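Local coordinates for 4'-phospho-dehydrooxetanocin synthase (Bacillus megaterium, PDB 5UL3), which catalyses the cobalamin- and S-adenosylmethionine-dependent radical ring contraction of dAMP to an oxetane aldehyde in the biosynthesis of oxetanocin A, at residues P134-S139 with A304-T309; Q168-L173 with D198-H203; Q454-L459 with R495-M500. One frame throughout, in Å; residues are numbered along the deposited sequence.

How the interactions relate
From the N terminus, the chain first enters the Rossmann fold that houses cobalamin. Interaction 1 opens there, at 134-139, and closes only when 304-309 begins the partial TIM barrel of the AdoMet radical domain, 165 residues on; it joins the two domains beside the cofactor. Within that long loop lies interaction 2, 168-173 with 198-203, which packs two helices of the Rossmann fold, its centre about 26 Å from that of interaction 1. Interaction 3, 454-459 with 495-500, follows in series; its loop holds strand 470-473 and helix 484-493, and it ties helix 452-464 to the segment after helix 484-493. The centres of interactions 2 and 3 are about 53 Å apart.

Interaction 1: P134-S139 with A304-T309; sequences PRLNLS and ALTLET. With EDO (1,2-ethanediol), chain V.
Backbone bonds join Pro-134, Leu-136 and Ala-304 in a single parallel beta bridge, centred on Arg-135 and Ala-304. Ala-304 N donates to Pro-134 O at 3.1 Å, and Leu-136 N returns a nearly straight bond to Ala-304 O at 3.0 Å (N-H...O 173°). Past the bridge the pairing passes to a side chain: in the conformer given, Thr-306 OG1 donates to Leu-136 O at 2.9 Å, approaching from above the carbonyl plane. There chi1 of 60° sets OG1 between the backbone N and carbonyl carbon of Thr-306, where it meets Leu-136 O, and CG2 lies anti to the carbonyl carbon, against Arg-135.

The van der Waals contacts gather round the same threonine conformer. Thr-306 CG2 lies over one face of the Arg-135 guanidinium, 3.4 Å from Arg-135 NE, and the two side chains cross at about a right angle. Leu-138 slides past Thr-306 in the opposite direction, its CG 3.4 Å from Thr-306 OG1, while Leu-138 CD1 is 4.0 Å from Glu-308 CB.

Among the polar ends, Arg-135 NH2, Ser-139 OG and Glu-308 OE2 each bond to cobalamin, so residues from both domains grip the cofactor across their junction. Arg-135 NE donates to O2 of a 1,2-ethanediol, probably from the crystallisation liquor, at 3.0 Å.

Asn-137 occupies the N-cap position of helix 138-149. In strand 305-311, Leu-305 pairs with Tyr-359 of strand 357-360 and Leu-307 with Ala-361 just after it; both leucines pack on helix 335-351, and Leu-136 touches Ile-298 of helix 295-300.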
# COMPACT_ATOMS: atom_id res chain seq x y z
N PRO A 134 -3.85 3.11 11.78
CA PRO A 134 -2.50 2.95 11.24
C PRO A 134 -2.26 1.56 10.66
O PRO A 134 -2.99 0.61 10.93
CB PRO A 134 -1.61 3.19 12.47
CG PRO A 134 -2.46 2.78 13.62
CD PRO A 134 -3.88 3.10 13.25
N ARG A 135 -1.22 1.47 9.84
CA ARG A 135 -0.67 0.19 9.41
C ARG A 135 0.85 0.29 9.57
O ARG A 135 1.43 1.36 9.41
CB ARG A 135 -1.02 -0.17 7.96
CG ARG A 135 -0.45 0.82 6.96
CD ARG A 135 -0.90 0.58 5.50
NE ARG A 135 -0.07 -0.33 4.69
CZ ARG A 135 1.21 -0.14 4.37
NH1 ARG A 135 1.89 0.91 4.85
NH2 ARG A 135 1.85 -1.03 3.59
N LEU A 136 1.46 -0.83 9.93
CA LEU A 136 2.91 -0.89 10.06
C LEU A 136 3.58 -0.21 8.88
O LEU A 136 3.32 -0.55 7.71
CB LEU A 136 3.34 -2.35 10.15
CG LEU A 136 4.86 -2.62 10.23
CD1 LEU A 136 5.48 -1.94 11.44
CD2 LEU A 136 5.12 -4.11 10.26
N ASN A 137 4.41 0.80 9.15
CA ASN A 137 4.97 1.60 8.06
C ASN A 137 6.23 0.94 7.52
O ASN A 137 7.30 0.99 8.14
CB ASN A 137 5.26 3.03 8.49
CG ASN A 137 5.79 3.87 7.32
OD1 ASN A 137 6.96 4.24 7.30
ND2 ASN A 137 4.93 4.12 6.32
N LEU A 138 6.13 0.37 6.33
CA LEU A 138 7.28 -0.29 5.71
C LEU A 138 8.26 0.71 5.14
O LEU A 138 9.47 0.42 5.06
CB LEU A 138 6.78 -1.23 4.61
CG LEU A 138 5.80 -2.30 5.10
CD1 LEU A 138 5.36 -3.18 3.94
CD2 LEU A 138 6.44 -3.17 6.20
N SER A 139 7.78 1.87 4.70
CA SER A 139 8.64 2.89 4.10
C SER A 139 9.84 3.16 5.00
O SER A 139 10.99 3.15 4.55
CB SER A 139 7.84 4.17 3.87
OG SER A 139 6.62 3.88 3.22
N ALA A 304 -2.81 -2.39 11.65
CA ALA A 304 -2.68 -3.58 10.82
C ALA A 304 -1.23 -3.98 10.58
O ALA A 304 -0.34 -3.13 10.43
CB ALA A 304 -3.35 -3.36 9.47
N LEU A 305 -1.00 -5.29 10.46
CA LEU A 305 0.28 -5.83 10.02
C LEU A 305 0.40 -5.77 8.49
O LEU A 305 -0.57 -5.98 7.77
CB LEU A 305 0.43 -7.28 10.46
CG LEU A 305 0.15 -7.50 11.94
CD1 LEU A 305 -0.13 -8.96 12.18
CD2 LEU A 305 1.37 -7.03 12.72
N THR A 306 1.62 -5.49 8.02
CA THR A 306 1.93 -5.40 6.60
C THR A 306 3.24 -6.13 6.35
O THR A 306 4.01 -6.40 7.27
CB THR A 306 2.07 -3.95 6.15
OG1 THR A 306 3.12 -3.33 6.89
CG2 THR A 306 0.76 -3.17 6.37
N LEU A 307 3.48 -6.45 5.07
CA LEU A 307 4.77 -6.98 4.63
C LEU A 307 4.82 -6.77 3.12
O LEU A 307 3.78 -6.83 2.46
CB LEU A 307 4.93 -8.46 4.94
CG LEU A 307 6.32 -9.04 4.63
CD1 LEU A 307 7.40 -8.27 5.40
CD2 LEU A 307 6.37 -10.53 4.98
N GLU A 308 6.01 -6.53 2.59
CA GLU A 308 6.21 -6.47 1.15
C GLU A 308 7.09 -7.66 0.77
O GLU A 308 8.24 -7.74 1.22
CB GLU A 308 6.86 -5.14 0.74
CG GLU A 308 6.78 -4.87 -0.80
CD GLU A 308 7.45 -3.55 -1.24
OE1 GLU A 308 8.44 -3.14 -0.60
OE2 GLU A 308 6.98 -2.94 -2.24
N THR A 309 6.55 -8.60 -0.01
CA THR A 309 7.33 -9.81 -0.31
C THR A 309 8.01 -9.74 -1.67
O THR A 309 8.68 -10.70 -2.07
CB THR A 309 6.47 -11.09 -0.23
OG1 THR A 309 5.47 -11.09 -1.28
CG2 THR A 309 5.77 -11.22 1.15
C1 EDO V . -4.07 -2.12 5.20
O1 EDO V . -4.84 -1.33 6.13
C2 EDO V . -3.57 -1.24 4.05
O2 EDO V . -2.38 -1.81 3.50

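Interaction 2: Q168-L173 with D198-H203; sequences QIIKNL and DLIYSH
Ile-170 and Ile-200 mark the nearest backbone approach, CA to CA 7.1 Å, between two helical segments whose axes come within 10.6 Å and run in roughly the same direction at a crossing angle of -33°. Ile-170 carries most of the contact and divides it between two branches. Its CD1 methyl presses on Leu-199 CB at 3.6 Å and also reaches Ile-200 CG1; the Ile-170 and Leu-199 side chains cross at about a right angle.

The other branch, Ile-170 CG2, is anti to the backbone N (CG1 has chi1 -60°) and stands over one face of the His-203 imidazole. It makes a CH-pi contact 4.0 Å from the ring centroid, displaced toward the rim that bears CE1. The ring's rotation is fixed from its own helix: His-203 ND1 donates to Leu-199 O at 2.8 Å, with that oxygen in the ring plane. Leu-199 O also accepts from His-203 N and Ser-202 OG. One turn after Ile-170, Leu-173 CD1 meets Ile-200 CG1 at 3.9 Å and extends the apolar seam.

Ile-200 also touches Ile-213 of strand 212-216, while Ile-169 packs on Ile-158 of strand 154-159. Helix 166-176 links parallel strands 154-159 and 180-184, and helix 190-205 links 180-184 and 212-216: the contact joins the helices of successive beta-alpha-beta crossovers in the cobalamin-housing Rossmann fold.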
# COMPACT_ATOMS: atom_id res chain seq x y z
N GLN A 168 6.10 17.32 18.87
CA GLN A 168 6.73 16.16 19.50
C GLN A 168 7.86 15.61 18.64
O GLN A 168 8.87 15.12 19.17
CB GLN A 168 5.68 15.08 19.78
CG GLN A 168 4.69 15.49 20.87
CD GLN A 168 3.58 14.47 21.09
OE1 GLN A 168 3.04 13.89 20.15
NE2 GLN A 168 3.22 14.26 22.36
N ILE A 169 7.72 15.67 17.31
CA ILE A 169 8.83 15.27 16.44
C ILE A 169 10.06 16.11 16.73
O ILE A 169 11.16 15.59 16.94
CB ILE A 169 8.43 15.38 14.97
CG1 ILE A 169 7.39 14.31 14.62
CG2 ILE A 169 9.69 15.30 14.08
CD1 ILE A 169 6.63 14.61 13.33
N ILE A 170 9.89 17.44 16.76
CA ILE A 170 11.03 18.33 16.96
C ILE A 170 11.67 18.08 18.32
O ILE A 170 12.90 18.00 18.45
CB ILE A 170 10.61 19.80 16.80
CG1 ILE A 170 10.05 20.05 15.40
CG2 ILE A 170 11.78 20.73 17.11
CD1 ILE A 170 11.06 19.79 14.28
N LYS A 171 10.84 17.94 19.37
CA LYS A 171 11.34 17.60 20.69
C LYS A 171 12.15 16.32 20.65
O LYS A 171 13.23 16.24 21.26
CB LYS A 171 10.17 17.43 21.67
CG LYS A 171 9.55 18.71 22.22
CD LYS A 171 8.60 18.36 23.38
CE LYS A 171 9.28 17.38 24.35
NZ LYS A 171 8.42 16.91 25.49
N ASN A 172 11.64 15.31 19.95
CA ASN A 172 12.34 14.04 19.82
C ASN A 172 13.70 14.22 19.15
O ASN A 172 14.70 13.64 19.58
CB ASN A 172 11.47 13.06 19.03
CG ASN A 172 12.04 11.65 18.97
OD1 ASN A 172 13.19 11.44 18.60
ND2 ASN A 172 11.22 10.67 19.34
N LEU A 173 13.75 15.02 18.08
CA LEU A 173 15.00 15.25 17.37
C LEU A 173 16.03 15.94 18.26
O LEU A 173 17.22 15.60 18.24
CB LEU A 173 14.76 16.08 16.11
CG LEU A 173 13.90 15.41 15.02
CD1 LEU A 173 13.52 16.41 13.93
CD2 LEU A 173 14.67 14.22 14.40
N ASP A 198 10.75 23.27 7.84
CA ASP A 198 10.98 24.63 8.34
C ASP A 198 11.55 24.61 9.75
O ASP A 198 12.56 25.27 10.03
CB ASP A 198 9.67 25.43 8.30
CG ASP A 198 9.28 25.89 6.90
OD1 ASP A 198 10.05 25.71 5.92
OD2 ASP A 198 8.18 26.45 6.79
N LEU A 199 10.93 23.83 10.65
CA LEU A 199 11.37 23.76 12.04
C LEU A 199 12.72 23.07 12.18
O LEU A 199 13.53 23.45 13.04
CB LEU A 199 10.32 23.02 12.87
CG LEU A 199 9.11 23.86 13.21
CD1 LEU A 199 7.96 22.94 13.55
CD2 LEU A 199 9.47 24.76 14.38
N ILE A 200 12.98 22.04 11.38
CA ILE A 200 14.28 21.38 11.42
C ILE A 200 15.38 22.36 11.05
O ILE A 200 16.40 22.46 11.74
CB ILE A 200 14.30 20.16 10.47
CG1 ILE A 200 13.44 19.04 11.04
CG2 ILE A 200 15.75 19.70 10.24
CD1 ILE A 200 13.23 17.88 10.05
N TYR A 201 15.20 23.10 9.95
CA TYR A 201 16.25 24.01 9.51
C TYR A 201 16.37 25.21 10.45
O TYR A 201 17.48 25.71 10.67
CB TYR A 201 16.01 24.48 8.08
CG TYR A 201 16.40 23.44 7.05
CD1 TYR A 201 17.73 23.15 6.80
CD2 TYR A 201 15.43 22.76 6.33
CE1 TYR A 201 18.09 22.20 5.86
CE2 TYR A 201 15.78 21.81 5.39
CZ TYR A 201 17.12 21.53 5.17
OH TYR A 201 17.49 20.58 4.23
N SER A 202 15.26 25.69 11.02
CA SER A 202 15.40 26.78 11.99
C SER A 202 16.18 26.33 13.22
O SER A 202 16.94 27.13 13.78
CB SER A 202 14.03 27.36 12.38
OG SER A 202 13.19 26.41 13.02
N HIS A 203 16.08 25.06 13.61
CA HIS A 203 16.87 24.58 14.74
C HIS A 203 18.31 24.27 14.35
O HIS A 203 19.22 24.40 15.18
CB HIS A 203 16.21 23.36 15.37
CG HIS A 203 15.06 23.72 16.26
ND1 HIS A 203 13.79 23.98 15.77
CD2 HIS A 203 15.00 23.90 17.60
CE1 HIS A 203 12.99 24.28 16.78
NE2 HIS A 203 13.70 24.24 17.90

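Interaction 3: Q454-L459 with R495-M500; sequences QNIIAL and RTDALM
Ile-456 covers one face of the Arg-495 guanidinium, its CG1 3.4 Å above the plane and displaced toward the rim, 3.5 Å from Arg-495 NH1. At the edge, in plane, lies the carboxylate of Asp-497. Two nitrogens grip it side-on: Arg-495 NE reaches Asp-497 OD1 at 2.9 Å, and Arg-495 NH2 reaches Asp-497 OD2 at 2.7 Å, both on the syn side. This salt bridge, with a second one from Arg-495 NH1 to Glu-453, holds the flat group in place against the isoleucine. A chi3 of 66° bends the arginine chain and places NE 3.9 Å from Ile-456 CD1; Arg-495 CD also touches that methyl.

Ala-498 adds an apolar contact, its CB 3.7 Å from Ile-456 CD1. Farther along, Leu-459 CB and Leu-499 CD2 approach to 4.5 Å, a looser contact.

The two segments therefore meet through van der Waals contact, while polar bonds from nearby residues tie the loop down: Asp-497 O accepts from Arg-460, and Met-500 N donates to Ser-463, both on helix 452-464. That helix lies against the loop between helices 484-493 and 510-519; Ile-456 also touches Phe-492 of the former, and Met-500 touches Leu-517 of the latter.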
# COMPACT_ATOMS: atom_id res chain seq x y z
N GLN A 454 -11.74 -11.81 -20.85
CA GLN A 454 -10.67 -12.35 -20.01
C GLN A 454 -10.83 -11.90 -18.57
O GLN A 454 -10.58 -12.67 -17.63
CB GLN A 454 -9.32 -11.91 -20.55
CG GLN A 454 -8.10 -12.26 -19.70
CD GLN A 454 -6.83 -11.71 -20.36
OE1 GLN A 454 -6.93 -10.89 -21.26
NE2 GLN A 454 -5.67 -12.15 -19.91
N ASN A 455 -11.25 -10.65 -18.37
CA ASN A 455 -11.47 -10.16 -17.01
C ASN A 455 -12.60 -10.93 -16.33
O ASN A 455 -12.49 -11.30 -15.16
CB ASN A 455 -11.79 -8.67 -17.04
CG ASN A 455 -10.55 -7.82 -17.26
OD1 ASN A 455 -9.49 -8.12 -16.74
ND2 ASN A 455 -10.69 -6.74 -18.01
N ILE A 456 -13.70 -11.17 -17.05
CA ILE A 456 -14.81 -11.96 -16.51
C ILE A 456 -14.30 -13.32 -16.04
O ILE A 456 -14.60 -13.76 -14.92
CB ILE A 456 -15.92 -12.12 -17.56
CG1 ILE A 456 -16.63 -10.79 -17.83
CG2 ILE A 456 -16.90 -13.22 -17.14
CD1 ILE A 456 -17.46 -10.27 -16.62
N ILE A 457 -13.52 -14.00 -16.88
CA ILE A 457 -13.08 -15.34 -16.53
C ILE A 457 -12.14 -15.31 -15.33
O ILE A 457 -12.19 -16.20 -14.47
CB ILE A 457 -12.44 -16.03 -17.75
CG1 ILE A 457 -13.52 -16.31 -18.80
CG2 ILE A 457 -11.75 -17.33 -17.33
CD1 ILE A 457 -12.96 -16.56 -20.19
N ALA A 458 -11.25 -14.31 -15.24
CA ALA A 458 -10.39 -14.22 -14.07
C ALA A 458 -11.22 -14.13 -12.80
O ALA A 458 -10.92 -14.79 -11.80
CB ALA A 458 -9.45 -13.01 -14.18
N LEU A 459 -12.28 -13.32 -12.82
CA LEU A 459 -13.11 -13.15 -11.63
C LEU A 459 -13.85 -14.44 -11.30
O LEU A 459 -14.02 -14.79 -10.12
CB LEU A 459 -14.11 -12.02 -11.83
CG LEU A 459 -13.54 -10.63 -12.10
CD1 LEU A 459 -14.68 -9.59 -12.26
CD2 LEU A 459 -12.56 -10.22 -11.01
N ARG A 495 -22.89 -7.91 -15.72
CA ARG A 495 -22.83 -9.34 -15.97
C ARG A 495 -22.98 -10.12 -14.66
O ARG A 495 -22.35 -9.78 -13.65
CB ARG A 495 -21.53 -9.72 -16.68
CG ARG A 495 -21.56 -9.30 -18.14
CD ARG A 495 -20.38 -9.80 -18.89
NE ARG A 495 -20.36 -11.26 -18.99
CZ ARG A 495 -19.56 -11.92 -19.82
NH1 ARG A 495 -18.74 -11.25 -20.61
NH2 ARG A 495 -19.58 -13.24 -19.84
N THR A 496 -23.82 -11.15 -14.69
CA THR A 496 -24.05 -12.00 -13.53
C THR A 496 -23.45 -13.39 -13.70
O THR A 496 -23.67 -14.27 -12.86
CB THR A 496 -25.56 -12.10 -13.24
OG1 THR A 496 -26.25 -12.55 -14.42
CG2 THR A 496 -26.10 -10.74 -12.84
N ASP A 497 -22.66 -13.61 -14.75
CA ASP A 497 -22.01 -14.90 -14.96
C ASP A 497 -20.53 -14.85 -14.62
O ASP A 497 -19.76 -15.69 -15.10
CB ASP A 497 -22.21 -15.37 -16.40
CG ASP A 497 -21.58 -14.44 -17.41
OD1 ASP A 497 -21.39 -13.24 -17.08
OD2 ASP A 497 -21.29 -14.89 -18.53
N ALA A 498 -20.11 -13.89 -13.80
CA ALA A 498 -18.71 -13.76 -13.41
C ALA A 498 -18.47 -14.20 -11.97
O ALA A 498 -17.56 -14.99 -11.71
CB ALA A 498 -18.25 -12.30 -13.59
N LEU A 499 -19.29 -13.75 -11.03
CA LEU A 499 -19.01 -14.03 -9.62
C LEU A 499 -19.59 -15.39 -9.24
O LEU A 499 -20.80 -15.61 -9.35
CB LEU A 499 -19.57 -12.92 -8.73
CG LEU A 499 -19.09 -11.51 -9.11
CD1 LEU A 499 -19.73 -10.45 -8.21
CD2 LEU A 499 -17.56 -11.42 -9.04
N MET A 500 -18.72 -16.30 -8.81
CA MET A 500 -19.09 -17.66 -8.44
C MET A 500 -19.11 -17.80 -6.92
O MET A 500 -18.32 -17.18 -6.20
CB MET A 500 -18.11 -18.68 -9.01
CG MET A 500 -18.00 -18.70 -10.52
SD MET A 500 -19.50 -19.32 -11.33
CE MET A 500 -20.08 -17.80 -12.06